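PDB 3ACD: hypoxanthine-guanine phosphoribosyltransferase from Thermus thermophilus, which probably catalyses the Mg2+-dependent interconversion of hypoxanthine or guanine plus 5-phospho-alpha-D-ribose 1-diphosphate with IMP or GMP plus diphosphate in purine salvage. Local coordinates for residues 26-31 / 55-61; 33-37 / 96-100; 111-115 / 140-144; 133-137 / 150-154. All coordinates share one frame. Numbering follows the deposited sequence.

Interaction 1: 26-31 / 55-61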
loop_
_atom_site.group_PDB
_atom_site.type_symbol
_atom_site.label_atom_id
_atom_site.label_comp_id
_atom_site.label_asym_id
_atom_site.label_seq_id
_atom_site.Cartn_x
_atom_site.Cartn_y
_atom_site.Cartn_z
ATOM N N LEU A 26 -2.305 13.202 11.510
ATOM C CA LEU A 26 -3.540 13.028 10.751
ATOM C C LEU A 26 -4.310 11.812 11.250
ATOM O O LEU A 26 -5.534 11.859 11.397
ATOM C CB LEU A 26 -3.239 12.875 9.252
ATOM C CG LEU A 26 -2.709 14.116 8.520
ATOM C CD1 LEU A 26 -2.507 13.802 7.039
ATOM C CD2 LEU A 26 -3.697 15.264 8.682
ATOM N N GLY A 27 -3.594 10.722 11.509
ATOM C CA GLY A 27 -4.247 9.524 12.001
ATOM C C GLY A 27 -4.925 9.800 13.333
ATOM O O GLY A 27 -6.032 9.330 13.589
ATOM N N GLY A 28 -4.251 10.567 14.183
ATOM C CA GLY A 28 -4.812 10.903 15.480
ATOM C C GLY A 28 -6.077 11.729 15.341
ATOM O O GLY A 28 -7.053 11.502 16.061
ATOM N N GLU A 29 -6.063 12.691 14.420
ATOM C CA GLU A 29 -7.225 13.542 14.191
ATOM C C GLU A 29 -8.401 12.698 13.713
ATOM O O GLU A 29 -9.530 12.864 14.177
ATOM C CB GLU A 29 -6.929 14.614 13.136
ATOM C CG GLU A 29 -5.758 15.531 13.445
ATOM C CD GLU A 29 -5.674 16.710 12.485
ATOM O OE1 GLU A 29 -5.794 16.496 11.261
ATOM O OE2 GLU A 29 -5.481 17.851 12.954
ATOM N N ILE A 30 -8.134 11.795 12.774
ATOM C CA ILE A 30 -9.179 10.933 12.240
ATOM C C ILE A 30 -9.777 10.060 13.339
ATOM O O ILE A 30 -10.995 9.927 13.441
ATOM C CB ILE A 30 -8.625 10.038 11.100
ATOM C CG1 ILE A 30 -8.300 10.908 9.882
ATOM C CG2 ILE A 30 -9.639 8.957 10.731
ATOM C CD1 ILE A 30 -7.573 10.190 8.764
ATOM N N ALA A 31 -8.915 9.475 14.165
ATOM C CA ALA A 31 -9.367 8.612 15.251
ATOM C C ALA A 31 -10.295 9.382 16.190
ATOM O O ALA A 31 -11.314 8.860 16.642
ATOM C CB ALA A 31 -8.167 8.071 16.019
ATOM N N LEU A 55 -0.829 5.777 7.266
ATOM C CA LEU A 55 -1.997 6.409 7.869
ATOM C C LEU A 55 -2.893 5.445 8.650
ATOM O O LEU A 55 -3.256 5.728 9.794
ATOM C CB LEU A 55 -2.839 7.115 6.792
ATOM C CG LEU A 55 -4.085 7.860 7.293
ATOM C CD1 LEU A 55 -3.662 9.007 8.194
ATOM C CD2 LEU A 55 -4.895 8.393 6.116
ATOM N N VAL A 56 -3.256 4.310 8.053
ATOM C CA VAL A 56 -4.134 3.378 8.749
ATOM C C VAL A 56 -3.521 2.845 10.042
ATOM O O VAL A 56 -4.232 2.614 11.020
ATOM C CB VAL A 56 -4.573 2.193 7.839
ATOM C CG1 VAL A 56 -5.320 2.736 6.622
ATOM C CG2 VAL A 56 -3.371 1.354 7.415
ATOM N N ARG A 57 -2.203 2.678 10.058
ATOM C CA ARG A 57 -1.528 2.188 11.252
ATOM C C ARG A 57 -1.499 3.237 12.359
ATOM O O ARG A 57 -1.040 2.961 13.469
ATOM C CB ARG A 57 -0.106 1.739 10.913
ATOM C CG ARG A 57 -0.066 0.384 10.214
ATOM C CD ARG A 57 1.351 -0.043 9.889
ATOM N NE ARG A 57 1.911 0.693 8.758
ATOM C CZ ARG A 57 3.099 0.428 8.224
ATOM N NH1 ARG A 57 3.840 -0.552 8.730
ATOM N NH2 ARG A 57 3.544 1.124 7.181
ATOM N N ALA A 58 -1.996 4.435 12.051
ATOM C CA ALA A 58 -2.051 5.519 13.032
ATOM C C ALA A 58 -3.505 5.845 13.375
ATOM O O ALA A 58 -3.798 6.885 13.963
ATOM C CB ALA A 58 -1.349 6.760 12.490
ATOM N N ILE A 59 -4.417 4.950 13.002
ATOM C CA ILE A 59 -5.835 5.136 13.290
ATOM C C ILE A 59 -6.346 3.948 14.105
ATOM O O ILE A 59 -6.777 2.935 13.548
ATOM C CB ILE A 59 -6.678 5.234 12.002
ATOM C CG1 ILE A 59 -6.203 6.412 11.148
ATOM C CG2 ILE A 59 -8.152 5.420 12.361
ATOM C CD1 ILE A 59 -6.876 6.482 9.791
ATOM N N PRO A 60 -6.293 4.055 15.439
ATOM C CA PRO A 60 -6.761 2.968 16.303
ATOM C C PRO A 60 -8.282 2.918 16.424
ATOM O O PRO A 60 -8.851 3.265 17.461
ATOM C CB PRO A 60 -6.067 3.265 17.632
ATOM C CG PRO A 60 -6.022 4.752 17.647
ATOM C CD PRO A 60 -5.611 5.096 16.230
ATOM N N LEU A 61 -8.925 2.480 15.344
ATOM C CA LEU A 61 -10.376 2.342 15.266
ATOM C C LEU A 61 -10.680 1.139 14.385
ATOM O O LEU A 61 -9.840 0.724 13.587
ATOM C CB LEU A 61 -11.011 3.568 14.602
ATOM C CG LEU A 61 -11.081 4.912 15.322
ATOM C CD1 LEU A 61 -11.642 5.959 14.363
ATOM C CD2 LEU A 61 -11.963 4.788 16.553
#
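A glycine-mediated close approach brings helix 16-33 against the last turn of helix 49-56 and the loop after it. The CA atoms of G27 and A58 are 4.7 Å apart. A58 O lies 3.3 Å from G27 CA in a CA-H...O contact and 3.2 Å from G27 C; a CB on G27 would clash with this carbonyl. No hydrogen bond joins the two segments, so side chains do the rest. L55 CD1 reaches to 3.7 Å from G27 N and 4.1 Å from I30 CD1, while I59 CG1 lies 3.8 Å from G27 CA, and I30 CG2 meets I59 CD1 at 3.8 Å. In the Rossmann-like phosphoribosyltransferase fold, both helices pack on the parallel sheet: I30 of helix 16-33 rests on Y146, and V56 of helix 49-56 on L41, as does I59 of the loop. A type I turn from V56 to I59 and an inverse gamma turn centred on P60 redirect the chain, placing P60 CD 3.9 Å from A31 CB and L61 CD1 3.6 Å from A31 CA. This bend also faces the second subunit, whose N169 ND2 donates to I59 O and L61 O, and R57 forms salt bridges with D54 of both chains.

Interaction 2: 33-37 / 96-100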
loop_
_atom_site.group_PDB
_atom_site.type_symbol
_atom_site.label_atom_id
_atom_site.label_comp_id
_atom_site.label_asym_id
_atom_site.label_seq_id
_atom_site.Cartn_x
_atom_site.Cartn_y
_atom_site.Cartn_z
ATOM N N ASP A 33 -11.986 12.309 15.429
ATOM C CA ASP A 33 -13.178 12.711 14.690
ATOM C C ASP A 33 -14.148 11.561 14.458
ATOM O O ASP A 33 -15.361 11.765 14.419
ATOM C CB ASP A 33 -12.798 13.311 13.329
ATOM C CG ASP A 33 -12.086 14.644 13.448
ATOM O OD1 ASP A 33 -12.001 15.183 14.572
ATOM O OD2 ASP A 33 -11.618 15.158 12.409
ATOM N N TYR A 34 -13.613 10.354 14.300
ATOM C CA TYR A 34 -14.443 9.184 14.039
ATOM C C TYR A 34 -14.663 8.263 15.229
ATOM O O TYR A 34 -14.963 7.081 15.056
ATOM C CB TYR A 34 -13.853 8.382 12.877
ATOM C CG TYR A 34 -14.028 9.060 11.539
ATOM C CD1 TYR A 34 -15.005 8.629 10.644
ATOM C CD2 TYR A 34 -13.242 10.155 11.184
ATOM C CE1 TYR A 34 -15.193 9.267 9.428
ATOM C CE2 TYR A 34 -13.423 10.804 9.971
ATOM C CZ TYR A 34 -14.400 10.354 9.097
ATOM O OH TYR A 34 -14.588 10.993 7.896
ATOM N N GLN A 35 -14.517 8.795 16.436
ATOM C CA GLN A 35 -14.729 7.981 17.624
ATOM C C GLN A 35 -16.141 7.399 17.568
ATOM O O GLN A 35 -17.094 8.097 17.213
ATOM C CB GLN A 35 -14.552 8.827 18.888
ATOM C CG GLN A 35 -15.459 10.046 18.960
ATOM C CD GLN A 35 -15.169 10.920 20.166
ATOM O OE1 GLN A 35 -15.267 10.474 21.311
ATOM N NE2 GLN A 35 -14.808 12.175 19.915
ATOM N N GLY A 36 -16.262 6.116 17.894
ATOM C CA GLY A 36 -17.557 5.460 17.884
ATOM C C GLY A 36 -18.045 5.074 16.500
ATOM O O GLY A 36 -19.145 4.544 16.351
ATOM N N LYS A 37 -17.225 5.336 15.484
ATOM C CA LYS A 37 -17.588 5.020 14.108
ATOM C C LYS A 37 -16.654 3.955 13.543
ATOM O O LYS A 37 -15.649 3.613 14.157
ATOM C CB LYS A 37 -17.504 6.284 13.247
ATOM C CG LYS A 37 -18.152 7.505 13.879
ATOM C CD LYS A 37 -19.653 7.332 14.030
ATOM C CE LYS A 37 -20.364 7.574 12.713
ATOM N NZ LYS A 37 -20.204 8.991 12.284
ATOM N N ARG A 96 -21.970 3.965 4.524
ATOM C CA ARG A 96 -20.691 3.944 5.236
ATOM C C ARG A 96 -20.114 5.351 5.356
ATOM O O ARG A 96 -20.423 6.235 4.552
ATOM C CB ARG A 96 -19.648 3.074 4.502
ATOM C CG ARG A 96 -19.929 1.568 4.420
ATOM C CD ARG A 96 -20.017 0.908 5.791
ATOM N NE ARG A 96 -18.794 1.036 6.586
ATOM C CZ ARG A 96 -17.682 0.330 6.394
ATOM N NH1 ARG A 96 -17.613 -0.574 5.420
ATOM N NH2 ARG A 96 -16.635 0.522 7.188
ATOM N N ASP A 97 -19.284 5.553 6.374
ATOM C CA ASP A 97 -18.606 6.828 6.563
ATOM C C ASP A 97 -17.282 6.614 5.843
ATOM O O ASP A 97 -16.360 5.993 6.369
ATOM C CB ASP A 97 -18.405 7.109 8.050
ATOM C CG ASP A 97 -19.714 7.395 8.756
ATOM O OD1 ASP A 97 -20.404 8.350 8.345
ATOM O OD2 ASP A 97 -20.058 6.666 9.704
ATOM N N VAL A 98 -17.223 7.114 4.616
ATOM C CA VAL A 98 -16.063 6.953 3.753
ATOM C C VAL A 98 -14.982 8.021 3.867
ATOM O O VAL A 98 -15.267 9.207 4.044
ATOM C CB VAL A 98 -16.512 6.892 2.270
ATOM C CG1 VAL A 98 -15.306 6.688 1.357
ATOM C CG2 VAL A 98 -17.529 5.768 2.081
ATOM N N ILE A 99 -13.732 7.580 3.771
ATOM C CA ILE A 99 -12.597 8.492 3.788
ATOM C C ILE A 99 -11.752 8.142 2.570
ATOM O O ILE A 99 -11.222 7.036 2.473
ATOM C CB ILE A 99 -11.706 8.338 5.044
ATOM C CG1 ILE A 99 -12.500 8.651 6.317
ATOM C CG2 ILE A 99 -10.510 9.291 4.933
ATOM C CD1 ILE A 99 -11.696 8.445 7.598
ATOM N N VAL A 100 -11.652 9.078 1.633
ATOM C CA VAL A 100 -10.853 8.876 0.431
ATOM C C VAL A 100 -9.409 9.208 0.798
ATOM O O VAL A 100 -9.154 10.216 1.452
ATOM C CB VAL A 100 -11.302 9.820 -0.709
ATOM C CG1 VAL A 100 -10.415 9.624 -1.935
ATOM C CG2 VAL A 100 -12.764 9.555 -1.062
HETATM O O HOH W 1 -16.577 10.080 6.361
HETATM O O HOH W 2 -22.227 9.746 9.614
#
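At the N-terminal end of strand 97-102, in the central parallel sheet of the Rossmann-like fold, the loop between helix 16-33 and strand 40-45 lays two side chains over the strand. A type II turn from Y34 to K37, closed by K37 N to Y34 O at 2.9 Å, presents both residues toward it. Y34, with chi1 m, swings its ring over I99: CD1 of I99 sits 3.9 Å from the Y34 ring centroid, 23° off the normal, in a CH-pi contact. The m,t rotamer of I99 extends this methyl to meet the ring face, while D97 CB lies at the ring edge, 4.1 Å from Y34 CE1. K37 takes m at all four chi angles, which curls its chain back toward the m rotamer of D97. The resulting salt bridge is long, K37 NZ to D97 OD2 at 3.5 Å, with K37 CE slightly closer to that oxygen, at 3.2 Å. D97 OD1 is hydrogen-bonded to S125 OG and also accepts from water 2 at 2.6 Å, a water only weakly held by K37 NZ. Beyond the ring, water 1 links Y34 OH, at 2.7 Å, to the strand carbonyl V98 O, at 2.8 Å.

Interaction 3: 111-115 / 140-144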
loop_
_atom_site.group_PDB
_atom_site.type_symbol
_atom_site.label_atom_id
_atom_site.label_comp_id
_atom_site.label_asym_id
_atom_site.label_seq_id
_atom_site.Cartn_x
_atom_site.Cartn_y
_atom_site.Cartn_z
ATOM N N LEU A 111 -10.098 14.052 -8.163
ATOM C CA LEU A 111 -10.815 13.929 -6.904
ATOM C C LEU A 111 -12.274 14.342 -7.079
ATOM O O LEU A 111 -13.171 13.727 -6.501
ATOM C CB LEU A 111 -10.146 14.788 -5.823
ATOM C CG LEU A 111 -10.776 14.756 -4.426
ATOM C CD1 LEU A 111 -10.874 13.318 -3.926
ATOM C CD2 LEU A 111 -9.937 15.596 -3.471
ATOM N N SER A 112 -12.509 15.381 -7.879
ATOM C CA SER A 112 -13.867 15.854 -8.125
ATOM C C SER A 112 -14.712 14.737 -8.740
ATOM O O SER A 112 -15.839 14.487 -8.311
ATOM C CB SER A 112 -13.849 17.062 -9.064
ATOM O OG SER A 112 -15.159 17.570 -9.247
ATOM N N TYR A 113 -14.160 14.068 -9.747
ATOM C CA TYR A 113 -14.861 12.972 -10.404
ATOM C C TYR A 113 -15.109 11.846 -9.404
ATOM O O TYR A 113 -16.212 11.303 -9.322
ATOM C CB TYR A 113 -14.037 12.430 -11.574
ATOM C CG TYR A 113 -14.660 11.224 -12.240
ATOM C CD1 TYR A 113 -15.802 11.350 -13.031
ATOM C CD2 TYR A 113 -14.123 9.949 -12.058
ATOM C CE1 TYR A 113 -16.395 10.237 -13.625
ATOM C CE2 TYR A 113 -14.709 8.828 -12.647
ATOM C CZ TYR A 113 -15.844 8.979 -13.429
ATOM O OH TYR A 113 -16.425 7.877 -14.013
ATOM N N LEU A 114 -14.074 11.499 -8.646
ATOM C CA LEU A 114 -14.186 10.432 -7.661
ATOM C C LEU A 114 -15.270 10.717 -6.627
ATOM O O LEU A 114 -16.067 9.835 -6.304
ATOM C CB LEU A 114 -12.841 10.214 -6.958
ATOM C CG LEU A 114 -12.809 9.111 -5.895
ATOM C CD1 LEU A 114 -13.223 7.785 -6.523
ATOM C CD2 LEU A 114 -11.411 9.005 -5.293
ATOM N N LEU A 115 -15.310 11.943 -6.110
ATOM C CA LEU A 115 -16.311 12.292 -5.112
ATOM C C LEU A 115 -17.733 12.163 -5.651
ATOM O O LEU A 115 -18.620 11.695 -4.944
ATOM C CB LEU A 115 -16.079 13.709 -4.577
ATOM C CG LEU A 115 -14.822 13.886 -3.711
ATOM C CD1 LEU A 115 -14.716 15.320 -3.234
ATOM C CD2 LEU A 115 -14.883 12.943 -2.518
ATOM N N VAL A 140 -10.806 23.080 -9.927
ATOM C CA VAL A 140 -12.125 22.780 -9.388
ATOM C C VAL A 140 -11.967 22.649 -7.880
ATOM O O VAL A 140 -11.058 21.974 -7.397
ATOM C CB VAL A 140 -12.709 21.474 -9.981
ATOM C CG1 VAL A 140 -11.758 20.317 -9.758
ATOM C CG2 VAL A 140 -14.064 21.183 -9.353
ATOM N N GLU A 141 -12.841 23.311 -7.134
ATOM C CA GLU A 141 -12.752 23.273 -5.685
ATOM C C GLU A 141 -13.202 21.937 -5.109
ATOM O O GLU A 141 -14.350 21.531 -5.267
ATOM C CB GLU A 141 -13.574 24.413 -5.079
ATOM C CG GLU A 141 -13.347 24.630 -3.588
ATOM C CD GLU A 141 -11.873 24.736 -3.225
ATOM O OE1 GLU A 141 -11.128 25.455 -3.923
ATOM O OE2 GLU A 141 -11.462 24.103 -2.233
ATOM N N VAL A 142 -12.273 21.252 -4.452
ATOM C CA VAL A 142 -12.558 19.973 -3.824
ATOM C C VAL A 142 -12.094 20.060 -2.374
ATOM O O VAL A 142 -11.110 20.730 -2.063
ATOM C CB VAL A 142 -11.827 18.809 -4.531
ATOM C CG1 VAL A 142 -12.405 18.606 -5.923
ATOM C CG2 VAL A 142 -10.339 19.098 -4.621
ATOM N N PRO A 143 -12.802 19.384 -1.465
ATOM C CA PRO A 143 -12.434 19.414 -0.053
ATOM C C PRO A 143 -11.308 18.459 0.327
ATOM O O PRO A 143 -11.136 17.401 -0.282
ATOM C CB PRO A 143 -13.738 19.039 0.633
ATOM C CG PRO A 143 -14.276 17.994 -0.304
ATOM C CD PRO A 143 -14.046 18.620 -1.668
ATOM N N ILE A 144 -10.534 18.861 1.327
ATOM C CA ILE A 144 -9.463 18.038 1.865
ATOM C C ILE A 144 -9.551 18.294 3.362
ATOM O O ILE A 144 -9.112 19.336 3.856
ATOM C CB ILE A 144 -8.065 18.449 1.360
ATOM C CG1 ILE A 144 -8.010 18.393 -0.167
ATOM C CG2 ILE A 144 -7.019 17.490 1.934
ATOM C CD1 ILE A 144 -6.646 18.754 -0.740
#
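This is apolar packing of a helix against an extended loop, on the flank of the sheet close to the nucleotide site. The pocket residues 102-110, which include the phosphoribosyl-binding loop of type I phosphoribosyltransferases, run into the first turn of helix 109-119; segment 140-144 runs past this helix on the way into strand 146-150. L111 and S112, and L115 one turn on, face the loop, whose V140 and V142 both point back. The closest CA atoms, of S112 and V142, are 6.1 Å apart. V142 sits in the middle: its CG2 lies 3.7 Å from L111 CD2, and its CG1 is 3.8 Å from both S112 N and S112 CB. To either side of V142 along the chain, V140 CG2 approaches S112 OG at 3.8 Å, and P143 CD rests 3.7 Å from L115 CD1. The leucines are shared with the sheet, since L111 also touches V128 and V105, and L115 touches V126 and V128; V142 reaches V105 as well. No hydrogen bond crosses the interface, and P143 O, 3.9 Å from L111 CD2, is buried without a polar partner. Cohesion here therefore depends on the fit of methyl groups and the proline ring, with the backbone carbonyl of P143 left unsatisfied beside a leucine.

Interaction 4: 133-137 / 150-154. With IMP (inosinic acid), chain B.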
loop_
_atom_site.group_PDB
_atom_site.type_symbol
_atom_site.label_atom_id
_atom_site.label_comp_id
_atom_site.label_asym_id
_atom_site.label_seq_id
_atom_site.Cartn_x
_atom_site.Cartn_y
_atom_site.Cartn_z
ATOM N N SER A 133 -1.042 18.909 -1.473
ATOM C CA SER A 133 -1.967 19.713 -2.257
ATOM C C SER A 133 -1.234 20.922 -2.826
ATOM O O SER A 133 -0.477 21.587 -2.115
ATOM C CB SER A 133 -3.145 20.188 -1.404
ATOM O OG SER A 133 -4.030 20.984 -2.184
ATOM N N LYS A 134 -1.457 21.182 -4.113
ATOM C CA LYS A 134 -0.854 22.313 -4.822
ATOM C C LYS A 134 -2.013 23.224 -5.233
ATOM O O LYS A 134 -2.414 23.254 -6.400
ATOM C CB LYS A 134 -0.103 21.814 -6.065
ATOM C CG LYS A 134 1.069 20.891 -5.743
ATOM C CD LYS A 134 1.847 20.465 -6.984
ATOM C CE LYS A 134 1.025 19.560 -7.892
ATOM N NZ LYS A 134 1.835 19.028 -9.026
ATOM N N PRO A 135 -2.560 23.982 -4.273
ATOM C CA PRO A 135 -3.684 24.892 -4.501
ATOM C C PRO A 135 -3.557 25.924 -5.620
ATOM O O PRO A 135 -4.568 26.341 -6.183
ATOM C CB PRO A 135 -3.898 25.528 -3.123
ATOM C CG PRO A 135 -2.529 25.506 -2.525
ATOM C CD PRO A 135 -2.043 24.129 -2.899
ATOM N N SER A 136 -2.338 26.334 -5.955
ATOM C CA SER A 136 -2.173 27.318 -7.021
ATOM C C SER A 136 -2.548 26.711 -8.369
ATOM O O SER A 136 -2.715 27.425 -9.355
ATOM C CB SER A 136 -0.732 27.850 -7.060
ATOM O OG SER A 136 0.206 26.844 -7.400
ATOM N N ARG A 137 -2.699 25.387 -8.396
ATOM C CA ARG A 137 -3.050 24.665 -9.617
ATOM C C ARG A 137 -4.527 24.263 -9.665
ATOM O O ARG A 137 -5.007 23.763 -10.682
ATOM C CB ARG A 137 -2.188 23.402 -9.729
ATOM C CG ARG A 137 -0.725 23.658 -10.045
ATOM C CD ARG A 137 -0.479 23.561 -11.542
ATOM N NE ARG A 137 -0.754 22.210 -12.025
ATOM C CZ ARG A 137 -0.762 21.856 -13.306
ATOM N NH1 ARG A 137 -0.509 22.757 -14.246
ATOM N NH2 ARG A 137 -1.032 20.602 -13.647
ATOM N N GLU A 150 0.655 21.546 2.419
ATOM C CA GLU A 150 0.262 22.374 1.287
ATOM C C GLU A 150 1.595 22.809 0.686
ATOM O O GLU A 150 2.471 23.294 1.404
ATOM C CB GLU A 150 -0.533 23.596 1.737
ATOM C CG GLU A 150 -0.863 24.538 0.594
ATOM C CD GLU A 150 -1.677 25.727 1.041
ATOM O OE1 GLU A 150 -2.903 25.575 1.231
ATOM O OE2 GLU A 150 -1.082 26.811 1.217
ATOM N N ILE A 151 1.757 22.633 -0.620
ATOM C CA ILE A 151 3.017 22.993 -1.262
ATOM C C ILE A 151 2.870 23.889 -2.482
ATOM O O ILE A 151 1.778 24.055 -3.027
ATOM C CB ILE A 151 3.796 21.729 -1.703
ATOM C CG1 ILE A 151 2.991 20.965 -2.760
ATOM C CG2 ILE A 151 4.061 20.834 -0.499
ATOM C CD1 ILE A 151 3.740 19.808 -3.409
ATOM N N GLU A 152 3.992 24.471 -2.899
ATOM C CA GLU A 152 4.021 25.332 -4.068
ATOM C C GLU A 152 3.912 24.444 -5.304
ATOM O O GLU A 152 4.031 23.219 -5.214
ATOM C CB GLU A 152 5.331 26.123 -4.121
ATOM C CG GLU A 152 6.574 25.254 -4.230
ATOM C CD GLU A 152 7.848 26.066 -4.390
ATOM O OE1 GLU A 152 7.987 26.761 -5.420
ATOM O OE2 GLU A 152 8.709 26.009 -3.487
ATOM N N ASP A 153 3.695 25.071 -6.452
ATOM C CA ASP A 153 3.568 24.351 -7.712
ATOM C C ASP A 153 4.901 23.746 -8.146
ATOM O O ASP A 153 5.834 24.462 -8.510
ATOM C CB ASP A 153 3.037 25.304 -8.786
ATOM C CG ASP A 153 2.900 24.645 -10.143
ATOM O OD1 ASP A 153 2.838 23.400 -10.209
ATOM O OD2 ASP A 153 2.838 25.382 -11.149
ATOM N N ALA A 154 4.983 22.419 -8.096
ATOM C CA ALA A 154 6.186 21.696 -8.491
ATOM C C ALA A 154 5.842 20.222 -8.684
ATOM O O ALA A 154 4.886 19.725 -8.085
ATOM C CB ALA A 154 7.262 21.841 -7.416
HETATM P P IMP B . -5.409 16.162 -10.384
HETATM O O1P IMP B . -4.916 17.231 -11.279
HETATM O O2P IMP B . -6.722 15.500 -11.024
HETATM O O3P IMP B . -5.756 16.790 -8.942
HETATM O "O5'" IMP B . -4.236 15.056 -10.225
HETATM C "C5'" IMP B . -4.596 13.687 -10.051
HETATM C "C4'" IMP B . -3.357 12.791 -9.983
HETATM O "O4'" IMP B . -2.234 13.399 -10.690
HETATM C "C3'" IMP B . -2.845 12.682 -8.528
HETATM O "O3'" IMP B . -3.589 11.723 -7.774
HETATM C "C2'" IMP B . -1.398 12.219 -8.770
HETATM O "O2'" IMP B . -1.329 10.800 -8.948
HETATM C "C1'" IMP B . -1.012 12.950 -10.067
HETATM N N9 IMP B . -0.127 14.093 -9.737
HETATM C C8 IMP B . -0.456 15.429 -9.713
HETATM N N7 IMP B . 0.584 16.143 -9.372
HETATM C C5 IMP B . 1.630 15.319 -9.152
HETATM C C6 IMP B . 2.998 15.501 -8.766
HETATM O O6 IMP B . 3.443 16.615 -8.545
HETATM N N1 IMP B . 3.794 14.389 -8.640
HETATM C C2 IMP B . 3.299 13.127 -8.884
HETATM N N3 IMP B . 2.046 12.945 -9.243
HETATM C C4 IMP B . 1.187 13.993 -9.385
HETATM O O HOH W 3 2.365 20.914 -10.959
HETATM O O HOH W 4 0.376 25.645 -4.790
HETATM O O HOH W 5 3.175 27.843 -6.509
HETATM O O HOH W 6 0.578 27.306 -10.082
#
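K134 NZ donates to O6 of IMP at 2.9 Å and to N7 at 3.2 Å, and so reads the 6-oxo edge of the purine as seen in hypoxanthine-guanine phosphoribosyltransferases. The same K134 NZ is steadied by A154 O at 3.3 Å and by water 3 at 2.8 Å, which donates to D153 OD1 at 2.6 Å. The backbones join through I151 N to S133 O, 2.9 Å and nearly linear, next to the parallel bridge between S133 and E150. Water 4 extends this link, bound to S136 N at 3.0 Å and I151 O at 2.8 Å. I151 CG1 packs on K134 CG at 3.5 Å; further out, P135 CG lies 3.7 Å from E150 CG and S136 OG 3.5 Å from D153 CB. R137 turns to a salt bridge with D106 of the pocket. In the parallel sheet, strand 132-133 lies between strand 146-150 and the outermost strand 104-105, whose V105 shares a backbone hydrogen bond with K134.

Interactions 1 and 2 adjoin, centres 11 Å apart: L61 CD1 packs 3.6 Å from Y34 O, and I30 CG2 3.8 Å from I99 CD1. Across strand 97-102, I99 thus serves the helix 16-33 side, while V100 faces the other way into interaction 3, its CG1 3.6 Å from L114 CD2. Interactions 3 and 4 alternate along the chain and meet where I144 CD1 lies 3.7 Å from S133 OG. These two approach IMP from different ends: 133-137 binds the base directly, whereas the L111 side chain of interaction 3 stays about 6 Å from the nucleotide. Interaction 2, its centre 27 Å from that of interaction 4, lies on the opposite side of the chain's centre from it.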